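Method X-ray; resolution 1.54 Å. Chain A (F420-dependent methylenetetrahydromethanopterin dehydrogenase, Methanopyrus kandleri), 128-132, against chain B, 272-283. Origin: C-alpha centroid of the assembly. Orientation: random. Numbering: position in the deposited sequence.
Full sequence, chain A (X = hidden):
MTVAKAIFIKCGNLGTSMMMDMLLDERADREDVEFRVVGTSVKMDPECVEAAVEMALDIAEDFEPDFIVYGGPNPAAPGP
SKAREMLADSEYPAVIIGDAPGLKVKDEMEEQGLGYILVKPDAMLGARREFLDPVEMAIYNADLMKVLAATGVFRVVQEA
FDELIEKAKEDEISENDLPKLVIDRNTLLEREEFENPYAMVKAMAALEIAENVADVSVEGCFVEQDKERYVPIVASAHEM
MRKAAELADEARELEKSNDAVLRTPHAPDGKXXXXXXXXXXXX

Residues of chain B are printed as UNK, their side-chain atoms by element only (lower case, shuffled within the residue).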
# COMPACT_ATOMS: atom_id res chain seq x y z
N ARG A 128 -4.99 -20.21 20.72
CA ARG A 128 -6.13 -20.23 21.64
C ARG A 128 -7.35 -20.53 20.79
O ARG A 128 -7.53 -19.94 19.71
CB ARG A 128 -6.32 -18.88 22.32
CG ARG A 128 -5.34 -18.62 23.45
CD ARG A 128 -5.69 -19.49 24.67
NE ARG A 128 -5.04 -19.00 25.88
CZ ARG A 128 -5.31 -19.47 27.09
NH1 ARG A 128 -4.69 -18.96 28.16
NH2 ARG A 128 -6.19 -20.44 27.24
N ARG A 129 -8.20 -21.44 21.25
CA ARG A 129 -9.40 -21.82 20.50
C ARG A 129 -10.33 -20.67 20.05
O ARG A 129 -10.98 -20.74 19.00
CB ARG A 129 -10.21 -22.87 21.32
CG ARG A 129 -11.46 -23.36 20.63
CD ARG A 129 -12.16 -24.50 21.40
NE ARG A 129 -11.40 -25.74 21.36
CZ ARG A 129 -10.53 -26.13 22.30
NH1 ARG A 129 -9.88 -27.27 22.17
NH2 ARG A 129 -10.33 -25.38 23.37
N GLU A 130 -10.40 -19.60 20.84
CA GLU A 130 -11.25 -18.48 20.51
C GLU A 130 -10.77 -17.66 19.31
O GLU A 130 -11.51 -16.86 18.79
CB GLU A 130 -11.36 -17.52 21.70
CG GLU A 130 -11.95 -18.13 22.98
CD GLU A 130 -10.91 -18.75 23.93
OE1 GLU A 130 -11.19 -18.78 25.16
OE2 GLU A 130 -9.82 -19.20 23.49
N PHE A 131 -9.54 -17.92 18.88
CA PHE A 131 -8.93 -17.13 17.80
C PHE A 131 -8.39 -17.99 16.69
O PHE A 131 -8.64 -17.71 15.49
CB PHE A 131 -7.76 -16.33 18.38
CG PHE A 131 -6.97 -15.58 17.34
CD1 PHE A 131 -7.53 -14.48 16.70
CD2 PHE A 131 -5.68 -15.98 16.99
CE1 PHE A 131 -6.81 -13.75 15.72
CE2 PHE A 131 -4.97 -15.26 16.00
CZ PHE A 131 -5.53 -14.16 15.39
N LEU A 132 -7.68 -19.04 17.06
CA LEU A 132 -7.07 -19.88 16.02
C LEU A 132 -7.92 -21.01 15.47
O LEU A 132 -8.01 -22.09 16.09
CB LEU A 132 -5.76 -20.46 16.53
CG LEU A 132 -4.91 -21.07 15.40
CD1 LEU A 132 -4.13 -19.92 14.75
CD2 LEU A 132 -4.00 -22.15 15.90
N UNK B 272 -17.28 -28.89 15.41
CA UNK B 272 -16.87 -27.66 14.72
C UNK B 272 -17.71 -26.54 15.30
O UNK B 272 -18.96 -26.54 15.18
c UNK B 272 -17.09 -27.75 13.19
c UNK B 272 -16.73 -26.42 12.53
c UNK B 272 -16.22 -28.87 12.60
N UNK B 273 -17.05 -25.59 15.95
CA UNK B 273 -17.72 -24.46 16.56
C UNK B 273 -17.74 -23.30 15.57
O UNK B 273 -17.17 -23.40 14.48
c UNK B 273 -16.98 -24.05 17.84
c UNK B 273 -15.92 -24.66 20.04
c UNK B 273 -18.03 -25.82 19.28
c UNK B 273 -16.70 -25.19 18.84
N UNK B 274 -18.40 -22.21 15.94
CA UNK B 274 -18.44 -21.08 15.04
C UNK B 274 -18.60 -19.76 15.76
O UNK B 274 -19.21 -19.69 16.84
c UNK B 274 -19.58 -21.28 14.03
o UNK B 274 -19.66 -20.20 13.13
N UNK B 275 -18.01 -18.70 15.20
CA UNK B 275 -18.12 -17.36 15.77
C UNK B 275 -17.82 -16.35 14.68
O UNK B 275 -17.20 -16.70 13.67
c UNK B 275 -14.55 -15.47 17.82
c UNK B 275 -14.73 -16.98 17.67
n UNK B 275 -13.71 -15.14 19.05
c UNK B 275 -15.65 -17.38 16.53
c UNK B 275 -17.14 -17.15 16.91
N UNK B 276 -18.26 -15.11 14.89
CA UNK B 276 -18.02 -13.99 13.96
C UNK B 276 -17.39 -12.80 14.68
O UNK B 276 -16.38 -12.25 14.24
c UNK B 276 -19.58 -14.81 8.73
n UNK B 276 -18.65 -13.92 8.39
n UNK B 276 -20.02 -15.69 7.86
n UNK B 276 -20.05 -14.82 9.96
c UNK B 276 -19.60 -13.90 10.98
c UNK B 276 -19.89 -14.44 12.35
c UNK B 276 -19.32 -13.52 13.34
N UNK B 277 -17.97 -12.36 15.79
CA UNK B 277 -17.42 -11.23 16.50
C UNK B 277 -16.15 -11.64 17.21
O UNK B 277 -16.05 -12.74 17.77
n UNK B 277 -21.66 -8.03 15.89
c UNK B 277 -19.71 -10.18 16.74
c UNK B 277 -20.61 -9.40 17.69
c UNK B 277 -21.91 -8.98 17.01
c UNK B 277 -18.45 -10.65 17.46
N UNK B 278 -15.17 -10.75 17.24
CA UNK B 278 -13.88 -11.06 17.80
C UNK B 278 -13.89 -11.51 19.25
O UNK B 278 -13.18 -12.43 19.63
c UNK B 278 -10.63 -10.83 17.36
c UNK B 278 -11.14 -9.60 19.33
c UNK B 278 -11.55 -10.09 18.12
c UNK B 278 -9.33 -11.05 17.83
c UNK B 278 -12.94 -9.85 17.62
c UNK B 278 -8.94 -10.54 19.06
c UNK B 278 -9.85 -9.81 19.80
N UNK B 279 -14.72 -10.85 20.06
CA UNK B 279 -14.79 -11.20 21.47
C UNK B 279 -15.86 -12.23 21.82
O UNK B 279 -16.07 -12.52 23.01
se UNK B 279 -12.09 -9.30 22.73
c UNK B 279 -12.17 -11.09 23.09
c UNK B 279 -14.99 -9.93 22.30
c UNK B 279 -13.91 -8.88 22.14
N UNK B 280 -16.53 -12.79 20.82
CA UNK B 280 -17.57 -13.80 21.04
C UNK B 280 -16.97 -15.22 21.15
O UNK B 280 -16.11 -15.62 20.36
o UNK B 280 -19.86 -14.23 17.16
c UNK B 280 -18.59 -13.70 19.89
o UNK B 280 -21.22 -15.43 18.38
c UNK B 280 -19.06 -15.02 19.31
c UNK B 280 -20.11 -14.87 18.21
N UNK B 281 -17.41 -16.00 22.13
CA UNK B 281 -16.88 -17.35 22.26
C UNK B 281 -17.41 -18.23 21.12
O UNK B 281 -18.57 -18.08 20.72
c UNK B 281 -17.32 -17.99 23.59
o UNK B 281 -15.43 -16.91 24.62
c UNK B 281 -16.52 -17.51 24.79
o UNK B 281 -16.98 -17.75 25.93
N UNK B 282 -16.57 -19.14 20.56
CA UNK B 282 -17.06 -20.01 19.48
C UNK B 282 -18.05 -21.01 20.10
O UNK B 282 -17.84 -21.48 21.23
c UNK B 282 -15.78 -20.70 18.97
c UNK B 282 -15.15 -19.37 20.85
c UNK B 282 -14.87 -20.70 20.18
N UNK B 283 -19.12 -21.31 19.37
CA UNK B 283 -20.16 -22.22 19.84
C UNK B 283 -20.56 -23.23 18.78
O UNK B 283 -21.40 -24.11 19.06
OXT UNK B 283 -20.55 -22.82 17.64
o UNK B 283 -23.63 -20.52 21.87
c UNK B 283 -22.65 -19.79 21.62
o UNK B 283 -22.72 -18.54 21.59
c UNK B 283 -21.31 -20.46 21.33
c UNK B 283 -21.43 -21.46 20.23
O HOH W 1 -13.85 -19.25 25.68

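Position 272 of chain B opens the stretch with three side-chain carbons, the first bonded to the other two. This beta-branched fork, out of reach of chain A, is Val B272. At position 273 there are four carbons, forked at the second, the pattern of leucine; a terminal carbon touches CD of Arg A129. With its CA-to-CB bond directed toward chain A, Leu B273 packs against the aliphatic part of the arginine, and CD1 of Leu B273 lies 4.0 Å from CD of Arg A129. Position 274 carries one carbon and one oxygen and does not touch chain A, which makes it Ser B274.

Position 275 has four carbons in a row ending in a nitrogen, an unbranched amine and therefore a lysine. The CA-to-CB bond of Lys B275 points toward chain A, and its NZ donates a hydrogen bond to the backbone O of Glu A130 at 2.8 Å. Position 276 shows three carbons, a nitrogen, and a carbon bearing two more nitrogens; this guanidinium identifies Arg B276, whose side chain turns to partners elsewhere in the structure. At position 277 a second row of four carbons ends in nitrogen, so this is Lys B277, exposed and remote from chain A.

Position 278 has one carbon followed by a six-carbon ring with no further atom, hence Phe B278. Its CE2 approaches CD1 of Phe A131 to 4.0 Å, an apolar contact in which the rings meet obliquely. Position 279 has an unbranched chain of two carbons, a selenium and a carbon: Met B279, present as selenomethionine. Its CA-to-CB bond points away from chain A, and no atom makes contact.

Position 280 contains three carbons, the third carrying two oxygens, which defines Glu B280. It faces inward to its own chain: OE1 accepts hydrogen bonds from N of Arg B276 (2.9 Å) and N of Lys B277 (3.0 Å), bracing the type I turn from Lys B277 to Glu B280. Position 281 is one carbon shorter, two carbons with two oxygens on the second, and is Asp B281; its OD2 lies 4.0 Å from CG of Glu A130. Three carbons closing a ring onto the backbone nitrogen make position 282 Pro B282. Its CD sits 4.0 Å from CA of Glu A130, and its CG 4.1 Å from O of Arg A129. Position 283, with three carbons, two oxygens on the third and a terminal OXT, is Glu B283, too distant to touch chain A.

The contact is small, 273 Å² in all, and combines one direct polar link with apolar packing. The turn brings O of Phe B278 and O of Glu B280 each to 2.8 Å from NZ of Lys B275, and both accept hydrogen bonds from it; with O of Glu A130, these carbonyls give the ammonium three acceptors, one of them across the interface. Pro B282 packs on Glu A130 and Arg A129, and Leu B273 on Arg A129, while the phenylalanine pair adds a buried apolar contact. A water donates to OE1 of Glu A130 (2.8 Å) and, weakly, to OD2 of Asp B281 (3.0 Å), joining two carboxylates that cannot bond each other directly without a proton.

Chain B (272-283) VLSKRKFMEDPE
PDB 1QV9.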